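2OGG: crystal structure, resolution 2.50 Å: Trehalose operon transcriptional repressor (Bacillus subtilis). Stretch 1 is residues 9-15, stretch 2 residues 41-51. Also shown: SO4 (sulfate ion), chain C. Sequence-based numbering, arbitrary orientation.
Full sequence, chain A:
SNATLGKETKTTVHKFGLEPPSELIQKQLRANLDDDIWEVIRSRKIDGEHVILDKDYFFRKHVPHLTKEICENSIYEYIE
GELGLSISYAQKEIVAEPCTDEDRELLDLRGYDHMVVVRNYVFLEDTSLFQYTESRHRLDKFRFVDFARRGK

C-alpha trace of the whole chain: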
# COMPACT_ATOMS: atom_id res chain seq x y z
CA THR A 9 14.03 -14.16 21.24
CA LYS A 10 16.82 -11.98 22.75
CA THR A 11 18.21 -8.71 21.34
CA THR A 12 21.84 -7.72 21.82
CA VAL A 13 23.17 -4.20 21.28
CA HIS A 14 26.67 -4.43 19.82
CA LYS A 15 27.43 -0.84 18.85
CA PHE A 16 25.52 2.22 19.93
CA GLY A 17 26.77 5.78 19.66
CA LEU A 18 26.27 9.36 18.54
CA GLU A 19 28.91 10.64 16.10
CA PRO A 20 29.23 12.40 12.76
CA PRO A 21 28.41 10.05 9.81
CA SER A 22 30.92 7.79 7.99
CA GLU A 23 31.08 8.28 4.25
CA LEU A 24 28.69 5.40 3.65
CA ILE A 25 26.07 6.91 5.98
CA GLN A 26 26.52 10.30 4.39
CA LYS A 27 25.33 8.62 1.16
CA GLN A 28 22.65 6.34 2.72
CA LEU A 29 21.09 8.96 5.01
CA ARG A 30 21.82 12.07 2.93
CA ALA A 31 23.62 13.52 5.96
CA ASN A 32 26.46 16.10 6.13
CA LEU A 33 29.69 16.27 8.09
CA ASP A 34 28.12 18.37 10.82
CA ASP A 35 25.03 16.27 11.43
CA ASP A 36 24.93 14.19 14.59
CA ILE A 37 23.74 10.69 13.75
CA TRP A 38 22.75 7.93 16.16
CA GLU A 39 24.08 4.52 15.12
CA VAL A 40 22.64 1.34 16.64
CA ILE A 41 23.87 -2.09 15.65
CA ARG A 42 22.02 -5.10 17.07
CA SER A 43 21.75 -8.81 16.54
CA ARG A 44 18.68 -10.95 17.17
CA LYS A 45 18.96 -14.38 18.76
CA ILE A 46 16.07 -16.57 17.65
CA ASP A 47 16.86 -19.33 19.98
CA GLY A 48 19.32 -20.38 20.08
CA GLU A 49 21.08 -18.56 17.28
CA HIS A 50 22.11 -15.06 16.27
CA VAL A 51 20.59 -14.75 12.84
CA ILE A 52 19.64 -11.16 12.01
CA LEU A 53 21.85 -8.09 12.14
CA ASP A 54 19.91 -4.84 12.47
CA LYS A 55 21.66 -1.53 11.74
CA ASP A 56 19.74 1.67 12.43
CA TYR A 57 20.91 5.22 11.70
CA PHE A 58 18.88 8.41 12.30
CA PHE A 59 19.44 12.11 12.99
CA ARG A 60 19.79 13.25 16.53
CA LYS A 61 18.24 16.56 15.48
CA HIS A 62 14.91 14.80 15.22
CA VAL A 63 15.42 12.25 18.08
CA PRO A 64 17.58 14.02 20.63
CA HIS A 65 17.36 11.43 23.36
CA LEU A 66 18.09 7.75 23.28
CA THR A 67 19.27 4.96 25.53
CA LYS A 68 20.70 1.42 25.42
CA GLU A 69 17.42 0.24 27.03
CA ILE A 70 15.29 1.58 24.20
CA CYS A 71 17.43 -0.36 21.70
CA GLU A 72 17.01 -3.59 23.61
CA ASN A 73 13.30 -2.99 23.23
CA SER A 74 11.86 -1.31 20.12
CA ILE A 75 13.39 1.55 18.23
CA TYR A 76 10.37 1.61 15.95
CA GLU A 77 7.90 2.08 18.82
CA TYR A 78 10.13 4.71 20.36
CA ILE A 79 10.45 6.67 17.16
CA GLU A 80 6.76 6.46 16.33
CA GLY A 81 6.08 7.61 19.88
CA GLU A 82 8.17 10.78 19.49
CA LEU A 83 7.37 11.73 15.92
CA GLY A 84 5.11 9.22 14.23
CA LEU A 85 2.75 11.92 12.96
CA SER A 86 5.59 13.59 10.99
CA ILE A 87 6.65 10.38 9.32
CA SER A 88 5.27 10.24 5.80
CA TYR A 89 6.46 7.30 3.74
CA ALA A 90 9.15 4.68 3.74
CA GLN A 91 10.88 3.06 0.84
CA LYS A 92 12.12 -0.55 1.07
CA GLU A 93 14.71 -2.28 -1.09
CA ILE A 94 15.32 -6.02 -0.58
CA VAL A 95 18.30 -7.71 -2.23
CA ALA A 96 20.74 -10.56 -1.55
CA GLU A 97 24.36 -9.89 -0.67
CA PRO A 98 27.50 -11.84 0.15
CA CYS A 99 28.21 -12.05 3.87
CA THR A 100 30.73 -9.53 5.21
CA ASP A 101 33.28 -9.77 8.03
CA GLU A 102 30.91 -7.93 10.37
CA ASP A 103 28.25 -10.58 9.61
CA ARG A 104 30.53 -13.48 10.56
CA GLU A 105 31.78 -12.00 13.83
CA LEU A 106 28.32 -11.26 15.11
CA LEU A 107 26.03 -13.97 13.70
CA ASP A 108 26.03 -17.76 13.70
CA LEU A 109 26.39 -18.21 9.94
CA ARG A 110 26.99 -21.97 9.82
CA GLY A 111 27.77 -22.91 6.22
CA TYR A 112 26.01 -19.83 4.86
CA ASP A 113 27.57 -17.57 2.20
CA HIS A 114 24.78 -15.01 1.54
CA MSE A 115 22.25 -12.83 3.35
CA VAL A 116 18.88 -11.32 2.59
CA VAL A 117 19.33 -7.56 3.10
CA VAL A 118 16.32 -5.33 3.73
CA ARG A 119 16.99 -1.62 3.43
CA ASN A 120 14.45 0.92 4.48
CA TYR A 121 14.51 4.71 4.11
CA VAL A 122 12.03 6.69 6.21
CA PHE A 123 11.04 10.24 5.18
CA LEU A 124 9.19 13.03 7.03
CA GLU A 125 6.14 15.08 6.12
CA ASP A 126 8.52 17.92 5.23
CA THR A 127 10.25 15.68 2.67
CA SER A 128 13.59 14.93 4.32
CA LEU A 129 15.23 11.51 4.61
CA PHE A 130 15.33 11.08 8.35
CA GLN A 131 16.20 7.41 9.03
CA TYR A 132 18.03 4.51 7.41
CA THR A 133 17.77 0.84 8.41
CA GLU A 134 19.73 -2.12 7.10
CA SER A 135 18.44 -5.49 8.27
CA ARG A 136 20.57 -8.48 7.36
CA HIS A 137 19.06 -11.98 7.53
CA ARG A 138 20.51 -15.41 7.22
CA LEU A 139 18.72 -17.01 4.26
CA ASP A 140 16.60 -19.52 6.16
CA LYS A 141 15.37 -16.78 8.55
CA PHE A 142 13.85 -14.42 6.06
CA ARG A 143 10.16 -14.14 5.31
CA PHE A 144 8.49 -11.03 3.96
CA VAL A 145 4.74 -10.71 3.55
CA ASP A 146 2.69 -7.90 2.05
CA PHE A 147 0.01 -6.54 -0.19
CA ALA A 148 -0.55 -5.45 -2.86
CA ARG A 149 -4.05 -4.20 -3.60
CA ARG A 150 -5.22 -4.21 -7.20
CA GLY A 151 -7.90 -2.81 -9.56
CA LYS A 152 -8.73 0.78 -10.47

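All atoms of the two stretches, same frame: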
# COMPACT_ATOMS: atom_id res chain seq x y z
N THR A 9 13.15 -14.58 22.38
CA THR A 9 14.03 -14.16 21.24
C THR A 9 14.84 -12.88 21.61
O THR A 9 14.36 -11.76 21.42
CB THR A 9 13.22 -13.99 19.92
OG1 THR A 9 13.31 -12.64 19.43
CG2 THR A 9 11.75 -14.40 20.11
N LYS A 10 16.03 -13.08 22.17
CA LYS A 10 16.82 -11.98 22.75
C LYS A 10 17.45 -11.01 21.74
O LYS A 10 17.90 -11.41 20.68
CB LYS A 10 17.90 -12.54 23.69
CG LYS A 10 18.42 -11.55 24.73
CD LYS A 10 19.50 -12.18 25.62
CE LYS A 10 20.88 -12.13 24.95
NZ LYS A 10 21.83 -13.13 25.54
N THR A 11 17.65 -9.77 22.17
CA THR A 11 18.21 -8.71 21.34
C THR A 11 19.46 -8.16 22.02
O THR A 11 19.38 -7.57 23.10
CB THR A 11 17.16 -7.56 21.17
OG1 THR A 11 16.16 -7.95 20.24
CG2 THR A 11 17.82 -6.25 20.68
N THR A 12 20.56 -8.13 21.28
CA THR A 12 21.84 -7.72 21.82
C THR A 12 22.33 -6.50 21.08
O THR A 12 22.54 -6.55 19.86
CB THR A 12 22.85 -8.79 21.59
OG1 THR A 12 22.35 -10.03 22.10
CG2 THR A 12 24.19 -8.42 22.23
N VAL A 13 22.67 -5.45 21.83
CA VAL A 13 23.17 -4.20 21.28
C VAL A 13 24.68 -4.26 21.21
O VAL A 13 25.35 -4.27 22.23
CB VAL A 13 22.75 -3.02 22.14
CG1 VAL A 13 23.39 -1.75 21.66
CG2 VAL A 13 21.23 -2.90 22.13
N HIS A 14 25.23 -4.28 19.99
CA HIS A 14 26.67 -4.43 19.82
C HIS A 14 27.35 -3.09 19.77
O HIS A 14 28.28 -2.87 20.50
CB HIS A 14 27.02 -5.26 18.59
CG HIS A 14 26.57 -6.68 18.68
ND1 HIS A 14 27.29 -7.65 19.34
CD2 HIS A 14 25.41 -7.27 18.28
CE1 HIS A 14 26.62 -8.79 19.32
NE2 HIS A 14 25.44 -8.56 18.76
N LYS A 15 26.93 -2.22 18.86
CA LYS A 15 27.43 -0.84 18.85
C LYS A 15 26.25 0.07 19.12
O LYS A 15 25.18 -0.14 18.57
CB LYS A 15 28.00 -0.46 17.49
CG LYS A 15 29.17 -1.27 17.03
CD LYS A 15 29.87 -0.57 15.90
CE LYS A 15 31.34 -0.95 15.85
NZ LYS A 15 32.04 -0.18 14.79
N ILE A 41 23.69 -0.82 16.31
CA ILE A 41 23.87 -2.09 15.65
C ILE A 41 23.52 -3.23 16.61
O ILE A 41 24.12 -3.38 17.68
CB ILE A 41 25.27 -2.23 15.07
CG1 ILE A 41 25.46 -1.26 13.90
CG2 ILE A 41 25.56 -3.65 14.62
CD1 ILE A 41 26.89 -1.20 13.43
N ARG A 42 22.55 -4.04 16.21
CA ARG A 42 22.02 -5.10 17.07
C ARG A 42 21.99 -6.42 16.34
O ARG A 42 21.70 -6.46 15.15
CB ARG A 42 20.59 -4.78 17.47
CG ARG A 42 20.50 -3.60 18.36
CD ARG A 42 19.06 -3.17 18.61
NE ARG A 42 18.42 -2.57 17.44
CZ ARG A 42 17.10 -2.42 17.35
NH1 ARG A 42 16.30 -2.96 18.28
NH2 ARG A 42 16.56 -1.94 16.24
N SER A 43 21.99 -7.50 17.11
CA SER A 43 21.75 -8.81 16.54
C SER A 43 20.57 -9.40 17.26
O SER A 43 20.29 -9.02 18.40
CB SER A 43 22.99 -9.71 16.71
OG SER A 43 23.06 -10.28 18.00
N ARG A 44 19.83 -10.28 16.58
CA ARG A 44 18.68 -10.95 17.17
C ARG A 44 18.98 -12.43 17.31
O ARG A 44 19.27 -13.09 16.33
CB ARG A 44 17.45 -10.81 16.27
CG ARG A 44 17.22 -9.45 15.68
CD ARG A 44 16.58 -8.55 16.71
NE ARG A 44 16.36 -7.22 16.15
CZ ARG A 44 15.53 -6.32 16.67
NH1 ARG A 44 14.84 -6.60 17.77
NH2 ARG A 44 15.38 -5.14 16.08
N LYS A 45 18.69 -12.98 18.48
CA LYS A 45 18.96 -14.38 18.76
C LYS A 45 17.62 -15.11 18.82
O LYS A 45 16.79 -14.83 19.69
CB LYS A 45 19.73 -14.51 20.09
CG LYS A 45 20.11 -15.93 20.53
CD LYS A 45 20.95 -15.87 21.80
CE LYS A 45 20.87 -17.16 22.62
NZ LYS A 45 21.32 -16.95 24.03
N ILE A 46 17.32 -15.83 17.75
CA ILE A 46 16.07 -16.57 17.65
C ILE A 46 16.38 -18.00 18.02
O ILE A 46 16.98 -18.74 17.25
CB ILE A 46 15.46 -16.45 16.24
CG1 ILE A 46 15.24 -14.95 15.93
CG2 ILE A 46 14.19 -17.32 16.12
CD1 ILE A 46 14.79 -14.63 14.52
N ASP A 47 16.13 -18.29 19.29
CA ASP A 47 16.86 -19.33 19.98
C ASP A 47 17.10 -20.60 19.17
O ASP A 47 16.28 -20.99 18.33
CB ASP A 47 16.34 -19.57 21.41
CG ASP A 47 16.81 -18.49 22.42
OD1 ASP A 47 17.11 -18.86 23.59
OD2 ASP A 47 16.89 -17.29 22.05
N GLY A 48 18.34 -21.07 19.25
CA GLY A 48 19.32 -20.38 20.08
C GLY A 48 20.43 -19.72 19.29
O GLY A 48 21.60 -19.80 19.67
N GLU A 49 20.07 -19.03 18.22
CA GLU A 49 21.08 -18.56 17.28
C GLU A 49 20.94 -17.10 16.98
O GLU A 49 19.82 -16.60 16.86
CB GLU A 49 21.01 -19.34 15.98
CG GLU A 49 21.25 -20.83 16.13
CD GLU A 49 21.38 -21.52 14.79
OE1 GLU A 49 20.42 -21.45 14.00
OE2 GLU A 49 22.46 -22.08 14.52
N HIS A 50 22.07 -16.45 16.75
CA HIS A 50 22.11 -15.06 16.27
C HIS A 50 22.00 -15.08 14.75
O HIS A 50 22.90 -15.57 14.05
CB HIS A 50 23.41 -14.39 16.67
CG HIS A 50 23.57 -14.23 18.15
ND1 HIS A 50 23.03 -13.16 18.84
CD2 HIS A 50 24.17 -15.02 19.07
CE1 HIS A 50 23.30 -13.30 20.13
NE2 HIS A 50 24.00 -14.41 20.29
N VAL A 51 20.90 -14.54 14.23
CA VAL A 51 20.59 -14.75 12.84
C VAL A 51 20.25 -13.52 12.02
O VAL A 51 20.20 -13.61 10.79
CB VAL A 51 19.55 -15.83 12.67
CG1 VAL A 51 20.04 -17.11 13.30
CG2 VAL A 51 18.27 -15.40 13.33
S SO4 C . 12.84 -2.31 16.33
O1 SO4 C . 13.13 -1.56 15.12
O2 SO4 C . 11.52 -1.98 16.85
O3 SO4 C . 12.78 -3.74 16.08
O4 SO4 C . 13.87 -1.96 17.28
O HOH W 1 24.14 -15.15 24.08

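The two stretches pair as neighbouring antiparallel strands, and backbone hydrogen bonds carry most of the polar contact. T12 and S43 form a reciprocal pair: T12 N donates to S43 O at 3.0 Å, almost linearly, and S43 N donates to T12 O, also at 3.0 Å. Towards the start of stretch 1, K45 N donates to K10 O at 2.8 Å. At the other end, I41 N reaches K15 O at 2.8 Å with an angle of 178°. Here the ladder is irregular. I41 O accepts from two successive amides, H14 N at 2.7 Å and K15 N at 3.3 Å, so the register shifts by one residue between V13 and K15. This is a beta bulge, and the H14 backbone, with phi/psi of -91/-56°, departs from extended geometry to make it. Between these hydrogen-bonded pairs, R42 CA lies 3.2 Å from T12 O in a CA-H...O contact.

The side chains of T12, S43, K15 and I41 lie on one face of the sheet. H14 points sideways from its CA, but its ring turns back so that NE2 hydrogen-bonds S43 OG at 3.0 Å. S43 OG also hydrogen-bonds H50 ND1 at 3.0 Å, which places the hydroxyl between two imidazoles and links the strands through a short side-chain chain. The geometry leaves the donors in this chain open. H50 also brings the edge of its ring to T12, with CE1 3.9 Å from OG1.

On the face carrying T11, V13, R42 and R44, the guanidinium groups converge on a sulfate ion, probably from the crystallisation liquor. R42 NH1 and NH2 both donate to sulfate O4, at 2.8 and 2.9 Å, while R44 NH2 donates to O3 at 3.0 Å. R44 NH1 additionally makes a weak hydrogen bond to T11 OG1 at 3.1 Å, its angle being only 126°. The aliphatic part of R42 packs against stretch 1, its CD 3.9 Å from T11 CG2 and its CG 3.9 Å from V13 CG2.

Beyond the bulge, K15 CD meets I41 CD1 at 3.9 Å before the end of the lysine leads away. At the opposite end of the contact, the side chains of K10, kinked at chi3 (p), and K45, trans throughout, bring two like charges together, with K10 NZ to K45 NZ 4.1 Å; one water accepts a weak hydrogen bond from each amine. T9 continues the contact through its backbone, T9 CA approaching K45 O at 3.2 Å. In all, the pairing buries 678 Å², summed over both stretches.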